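Ras GTPase-activating-like protein IQGAP2 (Homo sapiens, PDB 5CJP) probably acts as a scaffold that binds Rho-family GTPases such as Cdc42 through its GAP-related domain, without speeding GTP hydrolysis. Local coordinates at residues L67-T70 / A71-E75; S78-Q82 / V83-V87; I128-N132 / P133-Y137; G257-N260 / S261-R265. One frame throughout, in Å; residues are numbered along the deposited sequence.

Interaction 1: L67-T70 / A71-E75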
loop_
_atom_site.group_PDB
_atom_site.type_symbol
_atom_site.label_atom_id
_atom_site.label_comp_id
_atom_site.label_asym_id
_atom_site.label_seq_id
_atom_site.Cartn_x
_atom_site.Cartn_y
_atom_site.Cartn_z
ATOM N N LEU E 67 -24.013 -10.814 15.770
ATOM C CA LEU E 67 -23.521 -11.987 15.054
ATOM C C LEU E 67 -22.808 -12.866 16.080
ATOM O O LEU E 67 -23.059 -14.064 16.178
ATOM C CB LEU E 67 -22.552 -11.558 13.954
ATOM C CG LEU E 67 -22.028 -12.573 12.938
ATOM C CD1 LEU E 67 -20.582 -12.821 13.183
ATOM C CD2 LEU E 67 -22.844 -13.847 12.981
ATOM N N PHE E 68 -21.914 -12.257 16.848
ATOM C CA PHE E 68 -21.177 -12.977 17.885
ATOM C C PHE E 68 -22.135 -13.661 18.846
ATOM O O PHE E 68 -21.984 -14.856 19.154
ATOM C CB PHE E 68 -20.290 -12.014 18.674
ATOM C CG PHE E 68 -19.046 -11.624 17.952
ATOM C CD1 PHE E 68 -18.322 -10.505 18.354
ATOM C CD2 PHE E 68 -18.574 -12.389 16.879
ATOM C CE1 PHE E 68 -17.137 -10.154 17.695
ATOM C CE2 PHE E 68 -17.397 -12.047 16.221
ATOM C CZ PHE E 68 -16.675 -10.932 16.626
ATOM N N LYS E 69 -23.126 -12.902 19.310
ATOM C CA LYS E 69 -24.109 -13.421 20.248
ATOM C C LYS E 69 -24.828 -14.678 19.766
ATOM O O LYS E 69 -24.740 -15.743 20.390
ATOM C CB LYS E 69 -25.152 -12.350 20.567
ATOM C CG LYS E 69 -26.009 -12.716 21.760
ATOM C CD LYS E 69 -27.205 -11.811 21.931
ATOM C CE LYS E 69 -28.324 -12.227 20.994
ATOM N NZ LYS E 69 -29.621 -11.549 21.326
ATOM N N THR E 70 -25.543 -14.564 18.658
ATOM C CA THR E 70 -26.285 -15.706 18.161
ATOM C C THR E 70 -25.396 -16.906 17.852
ATOM O O THR E 70 -25.813 -18.048 18.037
ATOM C CB THR E 70 -27.073 -15.342 16.912
ATOM O OG1 THR E 70 -26.194 -15.367 15.788
ATOM C CG2 THR E 70 -27.661 -13.953 17.049
ATOM N N ALA E 71 -24.178 -16.649 17.391
ATOM C CA ALA E 71 -23.250 -17.731 17.078
ATOM C C ALA E 71 -22.783 -18.405 18.362
ATOM O O ALA E 71 -22.639 -19.625 18.411
ATOM C CB ALA E 71 -22.039 -17.198 16.283
ATOM N N LEU E 72 -22.527 -17.614 19.399
ATOM C CA LEU E 72 -22.100 -18.196 20.666
ATOM C C LEU E 72 -23.249 -19.010 21.262
ATOM O O LEU E 72 -23.026 -20.102 21.784
ATOM C CB LEU E 72 -21.649 -17.107 21.653
ATOM C CG LEU E 72 -21.169 -17.501 23.067
ATOM C CD1 LEU E 72 -20.150 -18.636 23.039
ATOM C CD2 LEU E 72 -20.581 -16.274 23.718
ATOM N N GLU E 73 -24.476 -18.502 21.186
ATOM C CA GLU E 73 -25.605 -19.262 21.731
ATOM C C GLU E 73 -25.857 -20.469 20.843
ATOM O O GLU E 73 -26.257 -21.530 21.312
ATOM C CB GLU E 73 -26.861 -18.394 21.815
ATOM C CG GLU E 73 -26.696 -17.189 22.717
ATOM C CD GLU E 73 -27.860 -16.237 22.626
ATOM O OE1 GLU E 73 -28.358 -16.002 21.504
ATOM O OE2 GLU E 73 -28.267 -15.710 23.680
ATOM N N GLU E 74 -25.609 -20.302 19.551
ATOM C CA GLU E 74 -25.786 -21.383 18.594
ATOM C C GLU E 74 -24.864 -22.512 19.044
ATOM O O GLU E 74 -25.269 -23.667 19.155
ATOM C CB GLU E 74 -25.382 -20.915 17.197
ATOM C CG GLU E 74 -25.803 -21.838 16.080
ATOM C CD GLU E 74 -27.263 -21.677 15.720
ATOM O OE1 GLU E 74 -27.963 -22.706 15.612
ATOM O OE2 GLU E 74 -27.708 -20.524 15.534
ATOM N N GLU E 75 -23.617 -22.153 19.311
ATOM C CA GLU E 75 -22.589 -23.091 19.745
ATOM C C GLU E 75 -22.964 -23.822 21.032
ATOM O O GLU E 75 -22.878 -25.052 21.118
ATOM C CB GLU E 75 -21.284 -22.330 19.963
ATOM C CG GLU E 75 -20.110 -23.152 20.471
ATOM C CD GLU E 75 -19.469 -23.994 19.386
ATOM O OE1 GLU E 75 -19.758 -23.727 18.205
ATOM O OE2 GLU E 75 -18.670 -24.907 19.708
#

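Interaction 2: S78-Q82 / V83-V87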
loop_
_atom_site.group_PDB
_atom_site.type_symbol
_atom_site.label_atom_id
_atom_site.label_comp_id
_atom_site.label_asym_id
_atom_site.label_seq_id
_atom_site.Cartn_x
_atom_site.Cartn_y
_atom_site.Cartn_z
ATOM N N SER E 78 -26.092 -26.683 21.248
ATOM C CA SER E 78 -25.879 -27.456 20.030
ATOM C C SER E 78 -24.616 -28.310 20.107
ATOM O O SER E 78 -24.538 -29.371 19.503
ATOM C CB SER E 78 -25.771 -26.520 18.830
ATOM O OG SER E 78 -25.347 -27.223 17.677
ATOM N N LYS E 79 -23.623 -27.834 20.842
ATOM C CA LYS E 79 -22.383 -28.577 20.982
ATOM C C LYS E 79 -21.938 -28.640 22.436
ATOM O O LYS E 79 -20.974 -29.327 22.760
ATOM C CB LYS E 79 -21.272 -27.940 20.145
ATOM C CG LYS E 79 -21.442 -28.064 18.639
ATOM C CD LYS E 79 -20.154 -27.635 17.977
ATOM C CE LYS E 79 -20.133 -27.912 16.494
ATOM N NZ LYS E 79 -18.800 -27.529 15.943
ATOM N N VAL E 80 -22.624 -27.920 23.316
ATOM C CA VAL E 80 -22.236 -27.950 24.716
ATOM C C VAL E 80 -23.193 -28.838 25.500
ATOM O O VAL E 80 -24.388 -28.568 25.579
ATOM C CB VAL E 80 -22.184 -26.528 25.320
ATOM C CG1 VAL E 80 -21.785 -26.595 26.786
ATOM C CG2 VAL E 80 -21.166 -25.693 24.567
ATOM N N ASP E 81 -22.644 -29.904 26.073
ATOM C CA ASP E 81 -23.422 -30.871 26.827
ATOM C C ASP E 81 -23.198 -30.887 28.332
ATOM O O ASP E 81 -24.121 -31.181 29.088
ATOM C CB ASP E 81 -23.149 -32.261 26.274
ATOM C CG ASP E 81 -23.601 -32.407 24.842
ATOM O OD1 ASP E 81 -22.918 -33.120 24.072
ATOM O OD2 ASP E 81 -24.648 -31.817 24.494
ATOM N N GLN E 82 -21.983 -30.568 28.771
ATOM C CA GLN E 82 -21.665 -30.589 30.199
ATOM C C GLN E 82 -20.903 -29.348 30.658
ATOM O O GLN E 82 -19.997 -29.445 31.480
ATOM C CB GLN E 82 -20.841 -31.855 30.504
ATOM C CG GLN E 82 -20.346 -32.009 31.946
ATOM C CD GLN E 82 -18.823 -31.910 32.074
ATOM O OE1 GLN E 82 -18.281 -31.913 33.181
ATOM N NE2 GLN E 82 -18.133 -31.824 30.940
ATOM N N VAL E 83 -21.273 -28.176 30.152
ATOM C CA VAL E 83 -20.547 -26.962 30.524
ATOM C C VAL E 83 -19.110 -27.324 30.190
ATOM O O VAL E 83 -18.870 -28.369 29.601
ATOM C CB VAL E 83 -20.656 -26.660 32.039
ATOM C CG1 VAL E 83 -19.906 -25.381 32.385
ATOM C CG2 VAL E 83 -22.101 -26.532 32.441
ATOM N N GLN E 84 -18.152 -26.488 30.552
ATOM C CA GLN E 84 -16.761 -26.807 30.263
ATOM C C GLN E 84 -16.511 -27.104 28.781
ATOM O O GLN E 84 -15.370 -27.034 28.314
ATOM C CB GLN E 84 -16.311 -28.007 31.101
ATOM C CG GLN E 84 -14.947 -28.537 30.690
ATOM C CD GLN E 84 -14.523 -29.788 31.437
ATOM O OE1 GLN E 84 -14.184 -29.735 32.619
ATOM N NE2 GLN E 84 -14.538 -30.923 30.744
ATOM N N ASP E 85 -17.577 -27.432 28.052
ATOM C CA ASP E 85 -17.485 -27.728 26.630
ATOM C C ASP E 85 -17.255 -26.449 25.824
ATOM O O ASP E 85 -16.638 -26.497 24.760
ATOM C CB ASP E 85 -18.755 -28.437 26.132
ATOM C CG ASP E 85 -18.767 -29.935 26.453
ATOM O OD1 ASP E 85 -17.765 -30.617 26.160
ATOM O OD2 ASP E 85 -19.785 -30.436 26.988
ATOM N N ILE E 86 -17.750 -25.312 26.321
ATOM C CA ILE E 86 -17.544 -24.044 25.617
ATOM C C ILE E 86 -16.074 -23.691 25.737
ATOM O O ILE E 86 -15.603 -22.777 25.074
ATOM C CB ILE E 86 -18.335 -22.851 26.207
ATOM C CG1 ILE E 86 -19.270 -23.322 27.298
ATOM C CG2 ILE E 86 -19.098 -22.136 25.125
ATOM C CD1 ILE E 86 -18.550 -23.673 28.526
ATOM N N VAL E 87 -15.353 -24.419 26.585
ATOM C CA VAL E 87 -13.935 -24.176 26.765
ATOM C C VAL E 87 -13.084 -25.218 26.049
ATOM O O VAL E 87 -12.156 -24.868 25.318
ATOM C CB VAL E 87 -13.545 -24.161 28.260
ATOM C CG1 VAL E 87 -12.067 -23.922 28.395
ATOM C CG2 VAL E 87 -14.303 -23.065 28.991
#

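Interaction 3: I128-N132 / P133-Y137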
loop_
_atom_site.group_PDB
_atom_site.type_symbol
_atom_site.label_atom_id
_atom_site.label_comp_id
_atom_site.label_asym_id
_atom_site.label_seq_id
_atom_site.Cartn_x
_atom_site.Cartn_y
_atom_site.Cartn_z
ATOM N N ILE E 128 15.664 -12.864 37.473
ATOM C CA ILE E 128 15.786 -14.214 36.939
ATOM C C ILE E 128 14.953 -15.140 37.796
ATOM O O ILE E 128 15.477 -15.835 38.669
ATOM C CB ILE E 128 17.230 -14.714 37.002
ATOM C CG1 ILE E 128 18.132 -13.818 36.159
ATOM C CG2 ILE E 128 17.327 -16.121 36.485
ATOM C CD1 ILE E 128 19.555 -14.080 36.445
ATOM N N ILE E 129 13.650 -15.145 37.558
ATOM C CA ILE E 129 12.755 -16.010 38.303
ATOM C C ILE E 129 12.815 -17.417 37.693
ATOM O O ILE E 129 12.891 -17.577 36.466
ATOM C CB ILE E 129 11.301 -15.482 38.245
ATOM C CG1 ILE E 129 11.237 -14.073 38.823
ATOM C CG2 ILE E 129 10.374 -16.397 39.028
ATOM C CD1 ILE E 129 9.946 -13.353 38.518
ATOM N N ASN E 130 12.807 -18.430 38.551
ATOM C CA ASN E 130 12.835 -19.822 38.100
ATOM C C ASN E 130 12.296 -20.727 39.198
ATOM O O ASN E 130 12.996 -21.059 40.158
ATOM C CB ASN E 130 14.250 -20.266 37.740
ATOM C CG ASN E 130 14.261 -21.487 36.819
ATOM O OD1 ASN E 130 13.577 -22.479 37.061
ATOM N ND2 ASN E 130 15.048 -21.409 35.758
ATOM N N THR E 131 11.042 -21.124 39.043
ATOM C CA THR E 131 10.372 -21.966 40.016
ATOM C C THR E 131 10.690 -23.452 39.873
ATOM O O THR E 131 9.994 -24.295 40.438
ATOM C CB THR E 131 8.856 -21.768 39.907
ATOM O OG1 THR E 131 8.448 -21.921 38.539
ATOM C CG2 THR E 131 8.487 -20.377 40.370
ATOM N N ASN E 132 11.745 -23.768 39.127
ATOM C CA ASN E 132 12.115 -25.159 38.907
ATOM C C ASN E 132 13.417 -25.543 39.594
ATOM O O ASN E 132 14.508 -25.232 39.114
ATOM C CB ASN E 132 12.219 -25.442 37.404
ATOM C CG ASN E 132 12.422 -26.919 37.092
ATOM O OD1 ASN E 132 12.467 -27.760 37.991
ATOM N ND2 ASN E 132 12.545 -27.238 35.811
ATOM N N PRO E 133 13.310 -26.248 40.729
ATOM C CA PRO E 133 14.444 -26.707 41.532
ATOM C C PRO E 133 15.576 -27.336 40.727
ATOM O O PRO E 133 16.691 -26.821 40.742
ATOM C CB PRO E 133 13.797 -27.693 42.497
ATOM C CG PRO E 133 12.470 -27.058 42.742
ATOM C CD PRO E 133 12.037 -26.673 41.336
ATOM N N VAL E 134 15.297 -28.439 40.028
ATOM C CA VAL E 134 16.340 -29.105 39.240
ATOM C C VAL E 134 17.026 -28.158 38.269
ATOM O O VAL E 134 18.229 -28.284 38.010
ATOM C CB VAL E 134 15.804 -30.321 38.424
ATOM C CG1 VAL E 134 15.422 -31.455 39.358
ATOM C CG2 VAL E 134 14.612 -29.912 37.583
ATOM N N GLU E 135 16.266 -27.213 37.726
ATOM C CA GLU E 135 16.829 -26.240 36.800
ATOM C C GLU E 135 17.691 -25.251 37.562
ATOM O O GLU E 135 18.720 -24.800 37.065
ATOM C CB GLU E 135 15.723 -25.495 36.049
ATOM C CG GLU E 135 15.344 -26.142 34.727
ATOM C CD GLU E 135 14.378 -25.305 33.904
ATOM O OE1 GLU E 135 13.191 -25.215 34.282
ATOM O OE2 GLU E 135 14.811 -24.734 32.877
ATOM N N VAL E 136 17.270 -24.912 38.773
ATOM C CA VAL E 136 18.041 -23.984 39.586
ATOM C C VAL E 136 19.284 -24.717 40.054
ATOM O O VAL E 136 20.397 -24.212 39.930
ATOM C CB VAL E 136 17.253 -23.503 40.833
ATOM C CG1 VAL E 136 18.048 -22.415 41.561
ATOM C CG2 VAL E 136 15.884 -22.989 40.417
ATOM N N TYR E 137 19.081 -25.917 40.587
ATOM C CA TYR E 137 20.182 -26.729 41.080
ATOM C C TYR E 137 21.253 -26.832 40.021
ATOM O O TYR E 137 22.419 -26.518 40.258
ATOM C CB TYR E 137 19.704 -28.137 41.433
ATOM C CG TYR E 137 20.853 -29.096 41.655
ATOM C CD1 TYR E 137 21.559 -29.104 42.855
ATOM C CD2 TYR E 137 21.272 -29.950 40.637
ATOM C CE1 TYR E 137 22.661 -29.934 43.035
ATOM C CE2 TYR E 137 22.371 -30.782 40.805
ATOM C CZ TYR E 137 23.064 -30.770 42.005
ATOM O OH TYR E 137 24.161 -31.588 42.165
#

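Interaction 4: G257-N260 / S261-R265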
loop_
_atom_site.group_PDB
_atom_site.type_symbol
_atom_site.label_atom_id
_atom_site.label_comp_id
_atom_site.label_asym_id
_atom_site.label_seq_id
_atom_site.Cartn_x
_atom_site.Cartn_y
_atom_site.Cartn_z
ATOM N N GLY E 257 16.833 -6.889 19.246
ATOM C CA GLY E 257 16.765 -8.258 19.721
ATOM C C GLY E 257 15.425 -8.585 20.346
ATOM O O GLY E 257 14.720 -7.696 20.827
ATOM N N GLN E 258 15.074 -9.866 20.342
ATOM C CA GLN E 258 13.813 -10.307 20.910
ATOM C C GLN E 258 14.008 -10.690 22.375
ATOM O O GLN E 258 15.119 -10.660 22.894
ATOM C CB GLN E 258 13.278 -11.493 20.100
ATOM C CG GLN E 258 11.847 -11.910 20.425
ATOM C CD GLN E 258 11.771 -13.108 21.362
ATOM O OE1 GLN E 258 10.684 -13.538 21.754
ATOM N NE2 GLN E 258 12.927 -13.657 21.720
ATOM N N ILE E 259 12.920 -11.037 23.044
ATOM C CA ILE E 259 12.954 -11.424 24.450
ATOM C C ILE E 259 13.943 -12.553 24.771
ATOM O O ILE E 259 14.043 -13.528 24.031
ATOM C CB ILE E 259 11.534 -11.826 24.874
ATOM C CG1 ILE E 259 10.678 -10.559 24.893
ATOM C CG2 ILE E 259 11.542 -12.662 26.164
ATOM C CD1 ILE E 259 9.273 -10.843 25.101
ATOM N N ASN E 260 14.666 -12.413 25.882
ATOM C CA ASN E 260 15.634 -13.420 26.327
ATOM C C ASN E 260 14.869 -14.572 26.944
ATOM O O ASN E 260 13.706 -14.432 27.306
ATOM C CB ASN E 260 16.562 -12.870 27.417
ATOM C CG ASN E 260 17.277 -11.612 26.998
ATOM O OD1 ASN E 260 18.056 -11.614 26.050
ATOM N ND2 ASN E 260 17.021 -10.523 27.712
ATOM N N SER E 261 15.532 -15.708 27.088
ATOM C CA SER E 261 14.886 -16.857 27.688
ATOM C C SER E 261 14.535 -16.491 29.124
ATOM O O SER E 261 13.546 -16.966 29.679
ATOM C CB SER E 261 15.836 -18.053 27.683
ATOM O OG SER E 261 16.409 -18.233 26.405
ATOM N N ASP E 262 15.357 -15.641 29.726
ATOM C CA ASP E 262 15.135 -15.214 31.103
ATOM C C ASP E 262 13.910 -14.314 31.223
ATOM O O ASP E 262 13.175 -14.384 32.204
ATOM C CB ASP E 262 16.374 -14.488 31.623
ATOM C CG ASP E 262 17.547 -15.426 31.844
ATOM O OD1 ASP E 262 18.700 -14.945 31.779
ATOM O OD2 ASP E 262 17.317 -16.632 32.091
ATOM N N GLN E 263 13.698 -13.469 30.220
ATOM C CA GLN E 263 12.554 -12.570 30.219
ATOM C C GLN E 263 11.305 -13.398 29.955
ATOM O O GLN E 263 10.246 -13.141 30.532
ATOM C CB GLN E 263 12.739 -11.485 29.153
ATOM C CG GLN E 263 14.005 -10.653 29.358
ATOM C CD GLN E 263 14.259 -9.649 28.244
ATOM O OE1 GLN E 263 14.324 -10.010 27.068
ATOM N NE2 GLN E 263 14.417 -8.381 28.614
ATOM N N ARG E 264 11.435 -14.405 29.094
ATOM C CA ARG E 264 10.326 -15.301 28.781
ATOM C C ARG E 264 9.895 -16.064 30.021
ATOM O O ARG E 264 8.705 -16.120 30.355
ATOM C CB ARG E 264 10.741 -16.326 27.734
ATOM C CG ARG E 264 10.256 -16.013 26.357
ATOM C CD ARG E 264 8.752 -16.158 26.247
ATOM N NE ARG E 264 8.231 -15.144 25.332
ATOM C CZ ARG E 264 8.744 -14.882 24.134
ATOM N NH1 ARG E 264 9.793 -15.563 23.700
ATOM N NH2 ARG E 264 8.219 -13.930 23.382
ATOM N N ARG E 265 10.879 -16.672 30.677
ATOM C CA ARG E 265 10.644 -17.453 31.882
ATOM C C ARG E 265 10.044 -16.581 32.994
ATOM O O ARG E 265 9.272 -17.069 33.826
ATOM C CB ARG E 265 11.953 -18.097 32.340
ATOM C CG ARG E 265 11.787 -19.179 33.384
ATOM C CD ARG E 265 13.141 -19.687 33.806
ATOM N NE ARG E 265 13.936 -20.086 32.650
ATOM C CZ ARG E 265 13.684 -21.164 31.910
ATOM N NH1 ARG E 265 12.658 -21.952 32.211
ATOM N NH2 ARG E 265 14.455 -21.451 30.869
#

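Interaction 1: L67-T70 / A71-E75
K69 and E73 stand one helical turn apart on helix 58-79, an i to i+4 pair of opposite charge within the all-helical GAP-related domain. Their chains cross obliquely and do not meet head-on. The lysine starts with CG anti to its backbone N (chi1 -167°) but bends at chi3, so that its CE, 3.8 Å from E73 OE1, is what lies beside the carboxylate. K69 NZ stays 4.6 Å from E73 OE1, too far for a salt bridge, though the opposite charges probably still attract. K69 lies at the edge of the buried side, its aliphatic part against Y204 and V208 of helix 200-216 and its ammonium end near E73 and K66. E73 CG lies 3.4 Å from K69 O, and the glutamate runs outward, extended. F68 is buried between helices 25-34, 92-102 and 200-216, touching F33, V93, M96, V97 and I205; A71 is small enough to let F33 and V93 come close, and L72 reaches L209. Backbone bonds run i to i+4, E73 N lying 2.9 Å from K69 O. T70, beta-branched and exposed, turns its hydroxyl back along the helix, where OG1 makes a weak hydrogen bond of 3.4 Å to L67 O.

Interaction 2: S78-Q82 / V83-V87
V80 and D85 bring their CA atoms to 5.1 Å as the chain leaves helix 58-79, turns through 81-84 and enters the short helix 85-88, with Q84 at the N-cap. The turn is closed from within by D85. One of its two carboxylate oxygens, OD2, accepts two consecutive backbone N-H groups, Q82 N at 2.8 Å, nearly in line with the C-O bond, and D81 N at 3.0 Å, from above the carboxylate plane. CG stands anti to the carbonyl carbon (chi1 -80°), which sends the carboxylate back over the turn. V80 runs past D85 in the opposite direction, its CG1 3.6 Å from D85 CB, while its CG2 lies 4.1 Å from I86 CG1; branched apolar residues suit this inner side, where V83 and I86 also reach I213 and I228. Q82 and Q84 lie side by side with amide planes 85° apart, and Q84 OE1 makes a weak hydrogen bond to the backbone of a partner protein, close to bound GTP. With an alanine here, the N-H groups of D81 and Q82 would probably lose their common acceptor and the turn could flex. Two donors on one oxygen are likely to favour the charged form of this aspartate.

Interaction 3: I128-N132 / P133-Y137
N132 uses its side-chain amide as a donor to E135, an uncommon role for an asparagine at the N-cap, which more often turns its oxygen to the backbone N-H groups of the first helical turn. ND2 lies 2.6 Å from E135 OE1, meeting that oxygen on its anti side and somewhat out of the carboxylate plane. The two chains cross at about a right angle, with amide and carboxylate planes 69° apart; CG of N132 is anti to its backbone N (chi1 -172°), which swings the amide across the glutamate chain. A capping box would have the glutamate accept the backbone N-H of N132, but here that group belongs to N130, whose OD1 takes it at 3.0 Å, in the carbonyl plane and on a lone pair. This closes an Asx turn just before helix 133-139. Proline suits the first helical position because a residue there needs no N-H for helix bonding, and P133 packs on H289, whose NE2 also binds T131 O. The helix proper opens with V136 N donating to N132 O. A carboxylate three residues into a helix is probably favoured by the positive end of the helix dipole, and E135 OE2 also has a long, weak ion pair with R265. V136, beta-branched and buried, packs against K172 and places CG2 3.5 Å from N130 O.

Interaction 4: G257-N260 / S261-R265
R264 grips Q258 end-on, NH1 and NH2 both donating to the one oxygen OE1 at 2.9 and 3.0 Å, at the N-terminal cap of helix 261-278, where N260 is the N-cap residue. NH1 comes in the plane of the Q258 carbonyl, on a lone pair, while NH2 lies nearly in line with it; the amide and guanidinium planes stand 40° apart. I259 packs on the flat group from another direction: its CG2 sits over the centre of one guanidinium face, 4.0 Å above it, and also 3.6 Å from R264 CG. These two residues hold the positions that are both apolar in a hydrophobic staple, and the long aliphatic part of arginine serves here. Nearer the helix end, Q263 gives half of a capping box: OE1 accepts N260 N at 2.7 Å, nearly straight (168°), whereas the side chain of N260 makes no capping bond. Glutamine suits the place because its extended chain reaches the N-cap with one end and still has an amide N-H to offer. Further out, R264 NE bonds V243 O and NH2 forms a salt bridge with D246, which fixes the guanidinium. Were R264 a leucine, D246 would probably lose its mate, Q258 OE1 both its donors, and I259 the flat group it covers. Behind Q263, its NE2 donates to the carbonyl oxygen O of I122.

The four contacts form two touching pairs at some distance from each other. Interactions 1 and 2 share helix 58-79 and meet through packing, L72 CD1 lying 4.2 Å from I86 CG2; interactions 3 and 4 meet at R265, which packs on N130 and reaches E135 weakly. Interaction 1 and interaction 3 have centres about 44 Å apart. Interaction 3 has no exposed residue among those that touch, while interaction 4 has the most, four of seven. Mid-helix, interaction 1 is held mainly by backbone bonds, and its charged pair stays loose, whereas the other three, at helix starts, use side-chain hydrogen bonds: a carboxylate takes backbone donors in 2, an amide pairs with a carboxylate and another caps a backbone N-H in 3, and a guanidinium joins in 4.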